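Local coordinates for protein POU domain, class 6, transcription factor 1 (Homo sapiens, PDB 3D1N) that binds specific promoter DNA as a POU-family transcription factor and probably prefers a variant of the octamer motif, at residues Asn12-Arg16 and Leu68-Glu72; Gln24-Gly28 and Gln41-Ser45; Val27-Met31 and Val63-Trp67. The protein carries 2 engineered substitutions. One frame throughout, in Å; residues are numbered along the deposited sequence.

Interaction 1 (Asn12-Arg16 and Leu68-Glu72); sequences NFKIR and LNEAE
In the helical POU-specific domain, helix 4-18 lies beside helix 54-73, and residues 12-16 and 68-72 form one end of that pairing. Both segments are helical (Arg16 N to Asn12 O 2.9 Å, Glu72 N to Leu68 O 2.8 Å), with a distortion at Ala71 (phi -107°), and run in roughly the same direction: their axes are inclined by 27° and come no nearer than 11.8 Å. This wide spacing is bridged by side chains, with Phe13 and Leu68 in register at a CA–CA distance of 7.7 Å. Phe13 takes a t chi1 (175°) with chi2 near 89°. Its CA–CB bond points sideways, but this rotamer brings the ring nearer to the facing helix, where Phe13 CD1 lies 3.7 Å from Leu68 CD2. Leu68 points toward helix 4-18 in a t/p conformation, and its CD2 methyl also lies 3.0 Å from Arg16 NH1, so the leucine fills the space between the phenyl ring and the arginine. Arg16 starts from an m chi1 (-71°) and is then fully extended, chi2 to chi4 all near 180°; the straight chain spans the gap at the more exposed margin of the interface. There the guanidinium meets two polar groups of the other helix. Asn69, with chi1 m, brings OD1 to 3.1 Å from Arg16 NH1, near the guanidinium plane. Glu72 points back toward helix 4-18 with an off-well chi1 of -92° and a t chi2. Its carboxylate forms a long salt bridge to Arg16, NE to Glu72 OE2 being 3.8 Å, while Arg16 CD approaches that same OE2 to 2.9 Å.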
ATOM      1  N   ASN K  12      18.028  -2.363   9.816  1.00103.62           N
ATOM      2  CA  ASN K  12      18.000  -3.793   9.539  1.00109.12           C
ATOM      3  C   ASN K  12      16.924  -4.561  10.293  1.00104.54           C
ATOM      4  O   ASN K  12      16.342  -5.503   9.755  1.00104.37           O
ATOM      5  CB  ASN K  12      19.374  -4.422   9.767  1.00111.61           C
ATOM      6  CG  ASN K  12      20.366  -4.047   8.683  1.00118.34           C
ATOM      7  OD1 ASN K  12      20.871  -4.909   7.968  1.00119.18           O
ATOM      8  ND2 ASN K  12      20.630  -2.749   8.540  1.00118.07           N
ATOM      9  N   PHE K  13      16.651  -4.158  11.528  1.00 97.94           N
ATOM     10  CA  PHE K  13      15.619  -4.832  12.305  1.00107.99           C
ATOM     11  C   PHE K  13      14.277  -4.797  11.588  1.00103.27           C
ATOM     12  O   PHE K  13      13.588  -5.813  11.499  1.00 95.64           O
ATOM     13  CB  PHE K  13      15.459  -4.213  13.690  1.00 96.59           C
ATOM     14  CG  PHE K  13      14.323  -4.799  14.475  1.00 96.55           C
ATOM     15  CD1 PHE K  13      14.523  -5.907  15.279  1.00 94.76           C
ATOM     16  CD2 PHE K  13      13.050  -4.251  14.396  1.00 92.36           C
ATOM     17  CE1 PHE K  13      13.480  -6.454  16.001  1.00 85.66           C
ATOM     18  CE2 PHE K  13      12.003  -4.795  15.114  1.00 86.72           C
ATOM     19  CZ  PHE K  13      12.218  -5.898  15.920  1.00 79.99           C
ATOM     20  N   LYS K  14      13.905  -3.617  11.098  1.00102.30           N
ATOM     21  CA  LYS K  14      12.642  -3.452  10.391  1.00 97.67           C
ATOM     22  C   LYS K  14      12.529  -4.472   9.269  1.00102.81           C
ATOM     23  O   LYS K  14      11.572  -5.250   9.227  1.00 89.99           O
ATOM     24  CB  LYS K  14      12.504  -2.034   9.826  1.00 94.92           C
ATOM     25  CG  LYS K  14      11.672  -1.968   8.547  1.00 94.77           C
ATOM     26  CD  LYS K  14      11.169  -0.559   8.236  1.00 94.82           C
ATOM     27  CE  LYS K  14       9.738  -0.348   8.730  1.00 91.90           C
ATOM     28  NZ  LYS K  14       9.053   0.782   8.032  1.00 70.12           N
ATOM     29  N   ILE K  15      13.529  -4.473   8.385  1.00104.02           N
ATOM     30  CA  ILE K  15      13.533  -5.325   7.197  1.00 98.04           C
ATOM     31  C   ILE K  15      13.615  -6.817   7.527  1.00102.86           C
ATOM     32  O   ILE K  15      13.063  -7.637   6.799  1.00107.77           O
ATOM     33  CB  ILE K  15      14.668  -4.952   6.204  1.00 96.22           C
ATOM     34  CG1 ILE K  15      14.880  -3.435   6.155  1.00100.24           C
ATOM     35  CG2 ILE K  15      14.360  -5.494   4.811  1.00 83.99           C
ATOM     36  CD1 ILE K  15      15.897  -2.978   5.105  1.00 69.69           C
ATOM     37  N   ARG K  16      14.303  -7.174   8.609  1.00 91.95           N
ATOM     38  CA  ARG K  16      14.307  -8.564   9.059  1.00 93.77           C
ATOM     39  C   ARG K  16      12.906  -8.973   9.501  1.00 91.04           C
ATOM     40  O   ARG K  16      12.508 -10.128   9.360  1.00 92.60           O
ATOM     41  CB  ARG K  16      15.266  -8.759  10.231  1.00106.01           C
ATOM     42  CG  ARG K  16      16.741  -8.683   9.897  1.00101.99           C
ATOM     43  CD  ARG K  16      17.550  -8.920  11.165  1.00115.96           C
ATOM     44  NE  ARG K  16      18.976  -8.662  10.996  1.00128.19           N
ATOM     45  CZ  ARG K  16      19.890  -8.874  11.939  1.00120.11           C
ATOM     46  NH1 ARG K  16      19.531  -9.352  13.126  1.00111.68           N
ATOM     47  NH2 ARG K  16      21.165  -8.611  11.694  1.00118.79           N
ATOM     48  N   LEU K  68      14.854 -11.249  17.992  1.00109.33           N
ATOM     49  CA  LEU K  68      14.977 -11.211  16.539  1.00103.67           C
ATOM     50  C   LEU K  68      15.833 -12.367  16.029  1.00114.51           C
ATOM     51  O   LEU K  68      15.378 -13.188  15.232  1.00106.48           O
ATOM     52  CB  LEU K  68      15.585  -9.877  16.108  1.00104.08           C
ATOM     53  CG  LEU K  68      16.285  -9.805  14.751  1.00116.70           C
ATOM     54  CD1 LEU K  68      15.283  -9.952  13.620  1.00106.53           C
ATOM     55  CD2 LEU K  68      17.058  -8.495  14.625  1.00111.55           C
ATOM     56  N   ASN K  69      17.079 -12.422  16.490  1.00121.40           N
ATOM     57  CA  ASN K  69      17.953 -13.543  16.173  1.00119.14           C
ATOM     58  C   ASN K  69      17.349 -14.835  16.706  1.00118.71           C
ATOM     59  O   ASN K  69      17.231 -15.826  15.983  1.00115.85           O
ATOM     60  CB  ASN K  69      19.346 -13.327  16.764  1.00107.04           C
ATOM     61  CG  ASN K  69      20.063 -12.133  16.154  1.00118.90           C
ATOM     62  OD1 ASN K  69      19.452 -11.300  15.482  1.00117.66           O
ATOM     63  ND2 ASN K  69      21.368 -12.046  16.391  1.00111.75           N
ATOM     64  N   GLU K  70      16.946 -14.802  17.974  1.00111.64           N
ATOM     65  CA  GLU K  70      16.346 -15.953  18.643  1.00114.37           C
ATOM     66  C   GLU K  70      15.175 -16.574  17.878  1.00121.08           C
ATOM     67  O   GLU K  70      14.893 -17.759  18.035  1.00116.27           O
ATOM     68  CB  GLU K  70      15.888 -15.561  20.049  1.00112.01           C
ATOM     69  N   ALA K  71      14.497 -15.777  17.058  1.00124.47           N
ATOM     70  CA  ALA K  71      13.324 -16.251  16.324  1.00118.16           C
ATOM     71  C   ALA K  71      13.601 -16.433  14.842  1.00115.65           C
ATOM     72  O   ALA K  71      12.862 -17.136  14.158  1.00123.02           O
ATOM     73  CB  ALA K  71      12.151 -15.310  16.519  1.00114.06           C
ATOM     74  N   GLU K  72      14.648 -15.786  14.344  1.00112.43           N
ATOM     75  CA  GLU K  72      15.038 -15.956  12.949  1.00115.61           C
ATOM     76  C   GLU K  72      15.444 -17.398  12.678  1.00128.71           C
ATOM     77  O   GLU K  72      15.104 -17.968  11.640  1.00130.78           O
ATOM     78  CB  GLU K  72      16.179 -15.013  12.582  1.00104.76           C
ATOM     79  CG  GLU K  72      15.718 -13.693  12.010  1.00110.12           C
ATOM     80  CD  GLU K  72      16.862 -12.721  11.807  1.00121.93           C
ATOM     81  OE1 GLU K  72      17.950 -12.961  12.376  1.00119.86           O
ATOM     82  OE2 GLU K  72      16.670 -11.717  11.084  1.00110.06           O
TER

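Interaction 2 (Gln24-Gly28 and Gln41-Ser45). Engineered in segment 41-45: Ser45 (natural residue Cys). With nucleotides of chain C.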
ATOM      1  N   GLN K  24       4.681  -5.195  13.322  1.00 74.69           N
ATOM      2  CA  GLN K  24       5.215  -4.580  14.527  1.00 66.06           C
ATOM      3  C   GLN K  24       4.322  -5.035  15.647  1.00 63.39           C
ATOM      4  O   GLN K  24       4.768  -5.351  16.748  1.00 72.73           O
ATOM      5  CB  GLN K  24       5.142  -3.052  14.440  1.00 58.61           C
ATOM      6  CG  GLN K  24       5.949  -2.445  13.299  1.00 64.37           C
ATOM      7  CD  GLN K  24       5.735  -0.948  13.165  1.00 64.08           C
ATOM      8  OE1 GLN K  24       4.679  -0.422  13.524  1.00 55.09           O
ATOM      9  NE2 GLN K  24       6.738  -0.255  12.643  1.00 61.22           N
ATOM     10  N   THR K  25       3.040  -5.086  15.347  1.00 49.39           N
ATOM     11  CA  THR K  25       2.069  -5.351  16.380  1.00 71.16           C
ATOM     12  C   THR K  25       2.057  -6.821  16.769  1.00 55.76           C
ATOM     13  O   THR K  25       1.374  -7.217  17.699  1.00 69.08           O
ATOM     14  CB  THR K  25       0.677  -4.816  15.992  1.00 72.80           C
ATOM     15  OG1 THR K  25      -0.329  -5.446  16.796  1.00 48.63           O
ATOM     16  CG2 THR K  25       0.407  -5.035  14.503  1.00 63.83           C
ATOM     17  N   GLN K  26       2.843  -7.622  16.068  1.00 76.16           N
ATOM     18  CA  GLN K  26       3.063  -9.005  16.478  1.00 86.05           C
ATOM     19  C   GLN K  26       4.291  -9.083  17.363  1.00 86.17           C
ATOM     20  O   GLN K  26       4.246  -9.648  18.453  1.00 85.09           O
ATOM     21  CB  GLN K  26       3.263  -9.907  15.265  1.00 80.35           C
ATOM     22  CG  GLN K  26       1.981 -10.497  14.726  1.00 84.62           C
ATOM     23  CD  GLN K  26       2.180 -11.188  13.396  1.00 79.69           C
ATOM     24  OE1 GLN K  26       2.866 -10.675  12.499  1.00 58.60           O
ATOM     25  NE2 GLN K  26       1.569 -12.359  13.255  1.00 78.91           N
ATOM     26  N   VAL K  27       5.387  -8.520  16.864  1.00 78.60           N
ATOM     27  CA  VAL K  27       6.636  -8.431  17.604  1.00 83.67           C
ATOM     28  C   VAL K  27       6.355  -8.128  19.068  1.00 84.26           C
ATOM     29  O   VAL K  27       6.459  -9.003  19.925  1.00 79.28           O
ATOM     30  CB  VAL K  27       7.549  -7.324  17.029  1.00 76.48           C
ATOM     31  CG1 VAL K  27       8.912  -7.353  17.694  1.00 77.48           C
ATOM     32  CG2 VAL K  27       7.696  -7.479  15.527  1.00 71.99           C
ATOM     33  N   GLY K  28       5.983  -6.882  19.342  1.00 82.55           N
ATOM     34  CA  GLY K  28       5.728  -6.441  20.700  1.00 86.78           C
ATOM     35  C   GLY K  28       4.704  -7.302  21.414  1.00 93.53           C
ATOM     36  O   GLY K  28       4.832  -7.576  22.605  1.00 99.46           O
ATOM     37  N   GLN K  41       2.990  -2.080  20.137  1.00 64.15           N
ATOM     38  CA  GLN K  41       3.298  -1.837  18.736  1.00 58.29           C
ATOM     39  C   GLN K  41       3.995  -0.481  18.567  1.00 65.51           C
ATOM     40  O   GLN K  41       5.007  -0.364  17.853  1.00 52.84           O
ATOM     41  CB  GLN K  41       2.017  -1.904  17.897  1.00 54.56           C
ATOM     42  CG  GLN K  41       2.213  -1.584  16.422  1.00 39.58           C
ATOM     43  CD  GLN K  41       1.841  -0.158  16.089  1.00 47.91           C
ATOM     44  OE1 GLN K  41       0.801   0.331  16.534  1.00 31.00           O
ATOM     45  NE2 GLN K  41       2.677   0.519  15.294  1.00 46.83           N
ATOM     46  N   SER K  42       3.442   0.529  19.240  1.00 67.69           N
ATOM     47  CA  SER K  42       3.950   1.899  19.176  1.00 63.62           C
ATOM     48  C   SER K  42       5.421   1.965  19.517  1.00 57.09           C
ATOM     49  O   SER K  42       6.193   2.665  18.851  1.00 44.66           O
ATOM     50  CB  SER K  42       3.188   2.817  20.120  1.00 50.03           C
ATOM     51  OG  SER K  42       3.488   4.161  19.791  1.00 61.93           O
ATOM     52  N   ALA K  43       5.796   1.235  20.563  1.00 58.01           N
ATOM     53  CA  ALA K  43       7.200   1.024  20.901  1.00 57.82           C
ATOM     54  C   ALA K  43       7.982   0.610  19.652  1.00 72.52           C
ATOM     55  O   ALA K  43       8.871   1.337  19.185  1.00 56.62           O
ATOM     56  CB  ALA K  43       7.317  -0.038  21.975  1.00 48.11           C
ATOM     57  N   ILE K  44       7.618  -0.550  19.103  1.00 67.43           N
ATOM     58  CA  ILE K  44       8.268  -1.095  17.916  1.00 61.74           C
ATOM     59  C   ILE K  44       8.376  -0.066  16.801  1.00 67.61           C
ATOM     60  O   ILE K  44       9.450   0.142  16.227  1.00 60.19           O
ATOM     61  CB  ILE K  44       7.492  -2.290  17.372  1.00 73.17           C
ATOM     62  CG1 ILE K  44       6.902  -3.110  18.526  1.00 81.68           C
ATOM     63  CG2 ILE K  44       8.383  -3.121  16.455  1.00 69.35           C
ATOM     64  CD1 ILE K  44       7.917  -3.917  19.313  1.00 71.82           C
ATOM     65  N   SER K  45       7.250   0.571  16.496  1.00 54.76           N
ATOM     66  CA  SER K  45       7.242   1.641  15.515  1.00 59.69           C
ATOM     67  C   SER K  45       8.316   2.693  15.824  1.00 74.51           C
ATOM     68  O   SER K  45       9.264   2.854  15.040  1.00 54.65           O
ATOM     69  CB  SER K  45       5.865   2.288  15.438  1.00 45.60           C
ATOM     70  OG  SER K  45       5.906   3.389  14.545  1.00 48.97           O
TER
ATOM     71  P    DA C  10       3.510  -3.242   9.933  1.00 72.35           P
ATOM     72  OP1  DA C  10       4.677  -3.632   9.109  1.00 58.04           O
ATOM     73  OP2  DA C  10       3.210  -3.892  11.238  1.00 49.31           O
ATOM     74  O5'  DA C  10       3.628  -1.659  10.062  1.00 51.11           O
ATOM     75  C5'  DA C  10       3.605  -0.852   8.894  1.00 42.44           C
ATOM     76  C4'  DA C  10       3.472   0.620   9.281  1.00 65.77           C
ATOM     77  O4'  DA C  10       2.145   0.936   9.778  1.00 56.90           O
ATOM     78  C3'  DA C  10       4.438   1.088  10.372  1.00 62.82           C
ATOM     79  O3'  DA C  10       5.143   2.215   9.858  1.00 69.68           O
ATOM     80  C2'  DA C  10       3.560   1.392  11.597  1.00 52.22           C
ATOM     81  C1'  DA C  10       2.234   1.759  10.937  1.00 42.16           C
ATOM     82  N9   DA C  10       0.981   1.558  11.683  1.00 34.81           N
ATOM     83  C8   DA C  10       0.531   0.413  12.302  1.00 41.26           C
ATOM     84  N7   DA C  10      -0.667   0.533  12.863  1.00 33.33           N
ATOM     85  C5   DA C  10      -1.037   1.854  12.585  1.00 36.80           C
ATOM     86  C6   DA C  10      -2.197   2.616  12.901  1.00 35.71           C
ATOM     87  N6   DA C  10      -3.242   2.114  13.593  1.00 26.08           N
ATOM     88  N1   DA C  10      -2.234   3.914  12.487  1.00 30.71           N
ATOM     89  C2   DA C  10      -1.193   4.397  11.798  1.00 34.49           C
ATOM     90  N3   DA C  10      -0.058   3.779  11.424  1.00 27.52           N
ATOM     91  C4   DA C  10      -0.036   2.496  11.858  1.00 37.93           C
ATOM     92  P    DA C  11       6.240   2.959  10.748  1.00 69.03           P
ATOM     93  OP1  DA C  11       7.280   3.602   9.905  1.00 54.49           O
ATOM     94  OP2  DA C  11       6.653   2.020  11.815  1.00 54.37           O
ATOM     95  O5'  DA C  11       5.294   4.140  11.266  1.00 52.95           O
ATOM     96  C5'  DA C  11       5.031   5.175  10.309  1.00 51.77           C
ATOM     97  C4'  DA C  11       4.094   6.258  10.829  1.00 63.51           C
ATOM     98  O4'  DA C  11       2.984   5.643  11.519  1.00 57.37           O
ATOM     99  C3'  DA C  11       4.715   7.239  11.813  1.00 46.46           C
ATOM    100  O3'  DA C  11       4.674   8.537  11.248  1.00 59.26           O
ATOM    101  C2'  DA C  11       3.866   7.110  13.082  1.00 57.93           C
ATOM    102  C1'  DA C  11       2.588   6.428  12.612  1.00 37.48           C
ATOM    103  N9   DA C  11       1.959   5.470  13.518  1.00 39.21           N
ATOM    104  C8   DA C  11       2.452   4.257  13.959  1.00 37.23           C
ATOM    105  N7   DA C  11       1.613   3.602  14.756  1.00 32.97           N
ATOM    106  C5   DA C  11       0.501   4.444  14.830  1.00 35.62           C
ATOM    107  C6   DA C  11      -0.737   4.342  15.509  1.00 38.97           C
ATOM    108  N6   DA C  11      -1.076   3.297  16.268  1.00 28.13           N
ATOM    109  N1   DA C  11      -1.619   5.357  15.372  1.00 34.93           N
ATOM    110  C2   DA C  11      -1.268   6.394  14.597  1.00 42.01           C
ATOM    111  N3   DA C  11      -0.142   6.609  13.907  1.00 32.13           N
ATOM    112  C4   DA C  11       0.702   5.588  14.069  1.00 22.08           C
ATOM    113  P    DT C  12       5.210   9.762  12.119  1.00 74.78           P
ATOM    114  OP1  DT C  12       5.258  11.011  11.314  1.00 50.35           O
ATOM    115  OP2  DT C  12       6.403   9.282  12.859  1.00 81.07           O
ATOM    116  O5'  DT C  12       3.995   9.893  13.136  1.00 43.43           O
ATOM    117  C5'  DT C  12       2.879  10.645  12.739  1.00 31.97           C
ATOM    118  C4'  DT C  12       1.963  10.763  13.935  1.00 52.42           C
ATOM    119  O4'  DT C  12       1.725   9.468  14.529  1.00 55.20           O
ATOM    120  C3'  DT C  12       2.527  11.590  15.081  1.00 46.71           C
ATOM    121  O3'  DT C  12       1.688  12.732  15.180  1.00 62.85           O
ATOM    122  C2'  DT C  12       2.441  10.655  16.293  1.00 36.12           C
ATOM    123  C1'  DT C  12       1.333   9.728  15.853  1.00 37.67           C
ATOM    124  N1   DT C  12       1.293   8.429  16.524  1.00 37.11           N
ATOM    125  C2   DT C  12       0.123   8.026  17.140  1.00 38.33           C
ATOM    126  O2   DT C  12      -0.895   8.693  17.189  1.00 40.55           O
ATOM    127  N3   DT C  12       0.180   6.792  17.718  1.00 35.02           N
ATOM    128  C4   DT C  12       1.269   5.947  17.725  1.00 35.52           C
ATOM    129  O4   DT C  12       1.218   4.857  18.283  1.00 30.75           O
ATOM    130  C5   DT C  12       2.458   6.426  17.051  1.00 37.75           C
ATOM    131  C7   DT C  12       3.684   5.555  16.977  1.00 35.98           C
ATOM    132  C6   DT C  12       2.419   7.636  16.481  1.00 25.70           C
TER
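Gln24 opens its helix at the DNA backbone: its amide N donates to OP2 of DA10 of chain C at 2.9 Å. Its side chain, chi1 m and chi2 t, reaches on to the next phosphate, Gln24 NE2 giving a very short 2.4 Å hydrogen bond to OP2 of DA11 of chain C. Gln24 OE1, whose modelled position is less sure, accepts a hydrogen bond from Gln41 NE2 at 2.8 Å, while Gln24 CB rests on Ile44 CG2 at 3.8 Å. Thr25 and Gln41 have the nearest CA atoms, 4.4 Å apart, and Thr25 CB packs on Gln41 CG at 3.6 Å. The axes of segments 24-28 and 41-45 cross at 112° and approach to 7.9 Å; their helices form the helix-turn-helix of the POU-specific domain, in which helix 41-49 is the recognition helix placed against the bases. Gln41 NE2 makes a weak 3.3 Å hydrogen bond to N7 of DA11, Ser42 OG donates to O4 of DT12 at 2.8 Å, and the engineered Ser45 (Cys in the natural sequence) binds OP2 of DA11 through OG at 3.1 Å. Further along, Val27 turns inward, its CG1 3.9 Å from Ile44 CD1; Phe13 and Arg17 of helix 4-18 also pack on this valine. At Gly28, the isoleucine comes right up to the main chain: Ile44 CD1 lies 3.5 Å from Gly28 N, where a CB would be tight.

Interaction 3 (Val27-Met31 and Val63-Trp67); sequences VGQAM and VLEKW. Unlike the reference sequence in segment 27-31: Met31 (reference Leu).
Helix 24-31 presents its C-terminal turn, in which Met31 N bonds Val27 O at 2.8 Å, almost at right angles to helix 54-73. The axes of segments 27-31 and 63-67 cross at 86° and come no nearer than 11.8 Å, with Met31 and Trp67 nearest in register (CA–CA 7.3 Å). Large side chains fill this wide crossing within the all-helical POU-specific domain. The main bump is Met31, modelled as selenomethionine at a position that is Leu in the reference sequence. With chi1 off-well at 94°, chi2 t and chi3 m, it slides into a hollow lined by Val63, Leu64 and Trp67. Its tip, Met31 CE, is 3.7 Å from Val63 CG2 and only 3.1 Å from Val63 O, and Met31 SE touches Leu64 CD2 at 3.5 Å. Trp67, chi1 t (-156°) and chi2 89°, lays its indole over the end of helix 24-31 as a flat lid. Met31 CB sits under one face, 3.5 Å from the centroid of the Trp67 five-membered ring, in a CH-pi contact; Met31 SE, 5.0 Å from that Trp67 centroid, adds an oblique Met-aromatic contact. Ala30 CB packs 3.6 Å from Trp67 CZ2, and Val27 CG1 lies 4.4 Å from Trp67 CZ3. Phe85 of helix 79-86 meets the indole edge-to-face. No hydrogen bond crosses between the segments, so the contact rests on close apolar fit and dispersion, with the CH-pi contact to the indole.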
ATOM      1  N   VAL K  27       5.387  -8.520  16.864  1.00 78.60           N
ATOM      2  CA  VAL K  27       6.636  -8.431  17.604  1.00 83.67           C
ATOM      3  C   VAL K  27       6.355  -8.128  19.068  1.00 84.26           C
ATOM      4  O   VAL K  27       6.459  -9.003  19.925  1.00 79.28           O
ATOM      5  CB  VAL K  27       7.549  -7.324  17.029  1.00 76.48           C
ATOM      6  CG1 VAL K  27       8.912  -7.353  17.694  1.00 77.48           C
ATOM      7  CG2 VAL K  27       7.696  -7.479  15.527  1.00 71.99           C
ATOM      8  N   GLY K  28       5.983  -6.882  19.342  1.00 82.55           N
ATOM      9  CA  GLY K  28       5.728  -6.441  20.700  1.00 86.78           C
ATOM     10  C   GLY K  28       4.704  -7.302  21.414  1.00 93.53           C
ATOM     11  O   GLY K  28       4.832  -7.576  22.605  1.00 99.46           O
ATOM     12  N   GLN K  29       3.687  -7.734  20.680  1.00 87.38           N
ATOM     13  CA  GLN K  29       2.607  -8.520  21.262  1.00 98.03           C
ATOM     14  C   GLN K  29       3.092  -9.876  21.780  1.00102.27           C
ATOM     15  O   GLN K  29       2.621 -10.368  22.809  1.00 99.29           O
ATOM     16  CB  GLN K  29       1.468  -8.685  20.249  1.00101.90           C
ATOM     17  CG  GLN K  29       0.568  -9.892  20.473  1.00102.59           C
ATOM     18  CD  GLN K  29       1.114 -11.154  19.824  1.00117.67           C
ATOM     19  OE1 GLN K  29       0.981 -12.254  20.371  1.00117.90           O
ATOM     20  NE2 GLN K  29       1.741 -11.000  18.651  1.00 98.52           N
ATOM     21  N   ALA K  30       4.038 -10.474  21.064  1.00101.15           N
ATOM     22  CA  ALA K  30       4.602 -11.754  21.467  1.00101.90           C
ATOM     23  C   ALA K  30       5.731 -11.544  22.465  1.00102.44           C
ATOM     24  O   ALA K  30       5.755 -12.162  23.527  1.00104.00           O
ATOM     25  CB  ALA K  30       5.108 -12.510  20.257  1.00104.68           C
HETATM   26  N   MSE K  31       6.659 -10.658  22.119  1.00 96.88           N
HETATM   27  CA  MSE K  31       7.840 -10.441  22.939  1.00100.92           C
HETATM   28  C   MSE K  31       7.515  -9.706  24.233  1.00103.46           C
HETATM   29  O   MSE K  31       8.381  -9.525  25.088  1.00103.06           O
HETATM   30  CB  MSE K  31       8.923  -9.703  22.152  1.00 99.48           C
HETATM   31  CG  MSE K  31       8.923  -8.197  22.315  1.00 87.28           C
HETATM   32 SE   MSE K  31      10.507  -7.407  21.468  1.00135.41          SE
HETATM   33  CE  MSE K  31      11.933  -8.425  22.388  1.00112.60           C
ATOM     34  N   VAL K  63      17.489  -6.402  24.153  1.00100.58           N
ATOM     35  CA  VAL K  63      16.372  -7.334  24.282  1.00114.85           C
ATOM     36  C   VAL K  63      15.717  -7.606  22.924  1.00110.55           C
ATOM     37  O   VAL K  63      15.057  -8.630  22.727  1.00104.22           O
ATOM     38  CB  VAL K  63      15.330  -6.841  25.324  1.00117.47           C
ATOM     39  CG1 VAL K  63      14.929  -5.391  25.056  1.00101.04           C
ATOM     40  CG2 VAL K  63      14.111  -7.764  25.359  1.00102.90           C
ATOM     41  N   LEU K  64      15.915  -6.690  21.983  1.00102.23           N
ATOM     42  CA  LEU K  64      15.442  -6.908  20.627  1.00101.67           C
ATOM     43  C   LEU K  64      16.166  -8.079  19.984  1.00105.98           C
ATOM     44  O   LEU K  64      15.548  -9.098  19.686  1.00108.04           O
ATOM     45  CB  LEU K  64      15.592  -5.647  19.787  1.00 95.91           C
ATOM     46  CG  LEU K  64      14.438  -4.687  20.074  1.00107.72           C
ATOM     47  CD1 LEU K  64      14.280  -3.679  18.955  1.00 91.67           C
ATOM     48  CD2 LEU K  64      13.142  -5.475  20.274  1.00 84.84           C
ATOM     49  N   GLU K  65      17.472  -7.934  19.787  1.00108.29           N
ATOM     50  CA  GLU K  65      18.296  -9.012  19.244  1.00107.36           C
ATOM     51  C   GLU K  65      18.089 -10.350  19.947  1.00107.23           C
ATOM     52  O   GLU K  65      18.098 -11.402  19.306  1.00105.71           O
ATOM     53  CB  GLU K  65      19.773  -8.631  19.275  1.00 97.87           C
ATOM     54  CG  GLU K  65      20.352  -8.376  17.903  1.00110.75           C
ATOM     55  CD  GLU K  65      21.597  -7.517  17.945  1.00114.11           C
ATOM     56  OE1 GLU K  65      22.174  -7.251  16.866  1.00116.02           O
ATOM     57  OE2 GLU K  65      21.991  -7.105  19.057  1.00116.82           O
ATOM     58  N   LYS K  66      17.899 -10.310  21.261  1.00105.10           N
ATOM     59  CA  LYS K  66      17.657 -11.527  22.030  1.00112.16           C
ATOM     60  C   LYS K  66      16.269 -12.100  21.742  1.00114.65           C
ATOM     61  O   LYS K  66      15.712 -12.847  22.550  1.00115.61           O
ATOM     62  CB  LYS K  66      17.822 -11.258  23.528  1.00108.74           C
ATOM     63  N   TRP K  67      15.722 -11.740  20.586  1.00112.87           N
ATOM     64  CA  TRP K  67      14.402 -12.194  20.167  1.00113.07           C
ATOM     65  C   TRP K  67      14.362 -12.294  18.652  1.00111.22           C
ATOM     66  O   TRP K  67      13.894 -13.284  18.100  1.00110.91           O
ATOM     67  CB  TRP K  67      13.332 -11.217  20.638  1.00106.08           C
ATOM     68  CG  TRP K  67      11.975 -11.829  20.762  1.00110.20           C
ATOM     69  CD1 TRP K  67      11.454 -12.449  21.862  1.00122.53           C
ATOM     70  CD2 TRP K  67      10.957 -11.877  19.756  1.00110.82           C
ATOM     71  NE1 TRP K  67      10.174 -12.880  21.604  1.00114.38           N
ATOM     72  CE2 TRP K  67       9.844 -12.541  20.319  1.00113.47           C
ATOM     73  CE3 TRP K  67      10.875 -11.422  18.438  1.00106.77           C
ATOM     74  CZ2 TRP K  67       8.664 -12.760  19.608  1.00111.60           C
ATOM     75  CZ3 TRP K  67       9.702 -11.642  17.733  1.00106.51           C
ATOM     76  CH2 TRP K  67       8.613 -12.305  18.321  1.00109.74           C
TER

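Overall arrangement
All three contacts belong to the POU-specific domain. Interaction 2 is the most buried within the protein, yet also the one with nucleotides in it: polar groups of both its helices face the DNA, while Ile44 faces inward. Interactions 1 and 3 share helix 54-73, which receives helix 4-18 nearly parallel in the first and helix 24-31 nearly perpendicular in the second. Interaction 1 grades from apolar to charged at the surface; interaction 3 is apolar and aromatic. Interactions 2 and 3 share Val27 and Gly28 of helix 24-31. Phe13 joins all three, its CZ 4.0 Å from Val27 CG1 and its CE1 4.1 Å from Leu64 CD1.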